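Local coordinates for protein N5-Carboxyaminoimidazole ribonucleotide synthetase (PDB 3ORQ) that catalyses the ATP-dependent conversion of 5-aminoimidazole ribonucleotide and bicarbonate to N5-carboxyaminoimidazole ribonucleotide, at residues A[30-36]-A[291-296]. Residues are numbered along the deposited sequence; the frame is centred on the assembly and turned at random.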
loop_
_atom_site.group_PDB
_atom_site.type_symbol
_atom_site.label_atom_id
_atom_site.label_comp_id
_atom_site.label_asym_id
_atom_site.label_seq_id
_atom_site.Cartn_x
_atom_site.Cartn_y
_atom_site.Cartn_z
ATOM N N SER A 30 -2.191 5.524 -2.583
ATOM C CA SER A 30 -1.092 5.492 -3.550
ATOM C C SER A 30 -0.470 6.875 -3.755
ATOM O O SER A 30 0.760 7.018 -3.800
ATOM C CB SER A 30 -1.528 4.968 -4.931
ATOM O OG SER A 30 -1.714 3.574 -4.844
ATOM N N ALA A 31 -1.316 7.873 -3.925
ATOM C CA ALA A 31 -0.837 9.225 -4.146
ATOM C C ALA A 31 0.047 9.679 -2.985
ATOM O O ALA A 31 1.107 10.262 -3.222
ATOM C CB ALA A 31 -2.000 10.172 -4.323
ATOM N N GLN A 32 -0.368 9.425 -1.731
ATOM C CA GLN A 32 0.456 9.893 -0.581
ATOM C C GLN A 32 1.783 9.136 -0.479
ATOM O O GLN A 32 2.849 9.728 -0.274
ATOM C CB GLN A 32 -0.345 9.824 0.717
ATOM C CG GLN A 32 -1.324 11.021 0.838
ATOM C CD GLN A 32 -1.543 11.392 2.244
ATOM O OE1 GLN A 32 -0.575 11.607 2.994
ATOM N NE2 GLN A 32 -2.811 11.457 2.661
ATOM N N LYS A 33 1.743 7.820 -0.666
ATOM C CA LYS A 33 2.966 7.038 -0.813
ATOM C C LYS A 33 3.994 7.651 -1.839
ATOM O O LYS A 33 5.169 7.693 -1.559
ATOM C CB LYS A 33 2.615 5.626 -1.285
ATOM C CG LYS A 33 3.852 4.804 -1.695
ATOM C CD LYS A 33 3.407 3.445 -2.144
ATOM C CE LYS A 33 2.586 3.527 -3.441
ATOM N NZ LYS A 33 2.257 2.168 -3.935
HETATM N N MSE A 34 3.522 8.071 -3.010
HETATM C CA MSE A 34 4.373 8.687 -4.048
HETATM C C MSE A 34 4.720 10.150 -3.774
HETATM O O MSE A 34 5.452 10.771 -4.551
HETATM C CB MSE A 34 3.699 8.588 -5.430
HETATM C CG MSE A 34 3.753 7.199 -6.027
HETATM SE SE MSE A 34 2.695 6.996 -7.667
HETATM C CE MSE A 34 2.705 5.034 -7.614
ATOM N N GLY A 35 4.176 10.715 -2.704
ATOM C CA GLY A 35 4.529 12.099 -2.333
ATOM C C GLY A 35 3.685 13.205 -2.975
ATOM O O GLY A 35 4.135 14.343 -3.044
ATOM N N TYR A 36 2.477 12.867 -3.435
ATOM C CA TYR A 36 1.477 13.856 -3.859
ATOM C C TYR A 36 0.534 14.182 -2.687
ATOM O O TYR A 36 0.257 13.329 -1.833
ATOM C CB TYR A 36 0.654 13.321 -5.049
ATOM C CG TYR A 36 1.516 13.150 -6.271
ATOM C CD1 TYR A 36 1.826 14.236 -7.062
ATOM C CD2 TYR A 36 2.066 11.917 -6.598
ATOM C CE1 TYR A 36 2.647 14.115 -8.156
ATOM C CE2 TYR A 36 2.903 11.777 -7.709
ATOM C CZ TYR A 36 3.207 12.901 -8.463
ATOM O OH TYR A 36 4.020 12.816 -9.568
ATOM N N PHE A 291 -4.343 1.328 -8.885
ATOM C CA PHE A 291 -4.286 2.699 -8.312
ATOM C C PHE A 291 -2.918 3.354 -8.529
ATOM O O PHE A 291 -2.866 4.566 -8.819
ATOM C CB PHE A 291 -4.677 2.686 -6.807
ATOM C CG PHE A 291 -5.999 2.047 -6.569
ATOM C CD1 PHE A 291 -7.175 2.733 -6.895
ATOM C CD2 PHE A 291 -6.078 0.690 -6.181
ATOM C CE1 PHE A 291 -8.423 2.125 -6.735
ATOM C CE2 PHE A 291 -7.325 0.065 -6.015
ATOM C CZ PHE A 291 -8.498 0.788 -6.279
ATOM N N ASP A 292 -1.822 2.578 -8.408
ATOM C CA ASP A 292 -0.509 3.139 -8.677
ATOM C C ASP A 292 -0.488 3.661 -10.110
ATOM O O ASP A 292 -0.138 4.811 -10.339
ATOM C CB ASP A 292 0.604 2.095 -8.527
ATOM C CG ASP A 292 0.698 1.516 -7.115
ATOM O OD1 ASP A 292 0.396 2.227 -6.102
ATOM O OD2 ASP A 292 1.049 0.304 -7.038
ATOM N N THR A 293 -0.843 2.821 -11.073
ATOM C CA THR A 293 -0.814 3.268 -12.462
ATOM C C THR A 293 -1.840 4.424 -12.698
ATOM O O THR A 293 -1.633 5.280 -13.513
ATOM C CB THR A 293 -1.057 2.117 -13.438
ATOM O OG1 THR A 293 -2.296 1.481 -13.113
ATOM C CG2 THR A 293 0.050 1.086 -13.341
ATOM N N HIS A 294 -2.923 4.469 -11.946
ATOM C CA HIS A 294 -3.858 5.559 -12.140
ATOM C C HIS A 294 -3.182 6.886 -11.835
ATOM O O HIS A 294 -3.306 7.854 -12.607
ATOM C CB HIS A 294 -5.095 5.398 -11.249
ATOM C CG HIS A 294 -6.184 6.384 -11.561
ATOM N ND1 HIS A 294 -7.050 6.219 -12.619
ATOM C CD2 HIS A 294 -6.544 7.546 -10.967
ATOM C CE1 HIS A 294 -7.915 7.213 -12.650
ATOM N NE2 HIS A 294 -7.619 8.048 -11.675
ATOM N N ILE A 295 -2.446 6.935 -10.724
ATOM C CA ILE A 295 -1.740 8.164 -10.311
ATOM C C ILE A 295 -0.609 8.496 -11.280
ATOM O O ILE A 295 -0.369 9.680 -11.618
ATOM C CB ILE A 295 -1.119 7.983 -8.911
ATOM C CG1 ILE A 295 -2.208 7.609 -7.897
ATOM C CG2 ILE A 295 -0.361 9.287 -8.483
ATOM C CD1 ILE A 295 -3.473 8.567 -7.905
ATOM N N LEU A 296 0.113 7.466 -11.710
ATOM C CA LEU A 296 1.203 7.672 -12.661
ATOM C C LEU A 296 0.658 8.350 -13.916
ATOM O O LEU A 296 1.226 9.337 -14.385
ATOM C CB LEU A 296 1.893 6.333 -13.020
ATOM C CG LEU A 296 2.852 5.727 -11.991
ATOM C CD1 LEU A 296 3.273 4.374 -12.503
ATOM C CD2 LEU A 296 4.083 6.666 -11.696
#
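The Asp292 carboxylate is approached from both faces by the 30-36 segment, and one oxygen takes both bonds. Ser30 OG donates to Asp292 OD1 over 2.8 Å, on the anti side and 33° out of the plane; Lys33 NZ reaches Asp292 OD1 at 2.9 Å from above the other face, 43° out of plane, in a salt bridge. Lys33 starts with CG anti to the backbone N (chi1 170°) and bends at its third torsion, so that the lysine chain crosses the aspartate side chain at about a right angle and its NZ comes down on OD1. The second oxygen, Asp292 OD2, accepts a hydrogen bond from the backbone N of Ser289, the residue just before helix 290-298. The other flat group, the Tyr36 ring, meets Ile295 CG2 obliquely, 4.0 Å from Tyr36 CD2, while its hydroxyl bonds to the carbonyl of Leu9. Ile295 is the apolar centre: CG1 is 4.0 Å from Ser30 CB, and CD1 reaches Ala31 CB. In the conformer described, Met34 SE (selenomethionine) lies 3.9 Å from Ile295 CG2, and Met34 CE 3.7 Å from Asp292 CB; both are less certain, the side chain being split between two positions. A Schellman motif at Gly35 ends helix 22-33 and turns the chain toward strand 37-42 of the parallel Rossmann-like sheet; Ile15 of the neighbouring strand 14-18 touches Ala31, Tyr36 and Ile295. Leu338 of the second subunit packs on Met34 and His339 of that subunit on Lys33. The contact thus joins the N-terminal domain to helix 290-298 through an apolar patch bordered by a charged pair; three donors share the carboxylate, which should favour its ionised form and restrict its rotation.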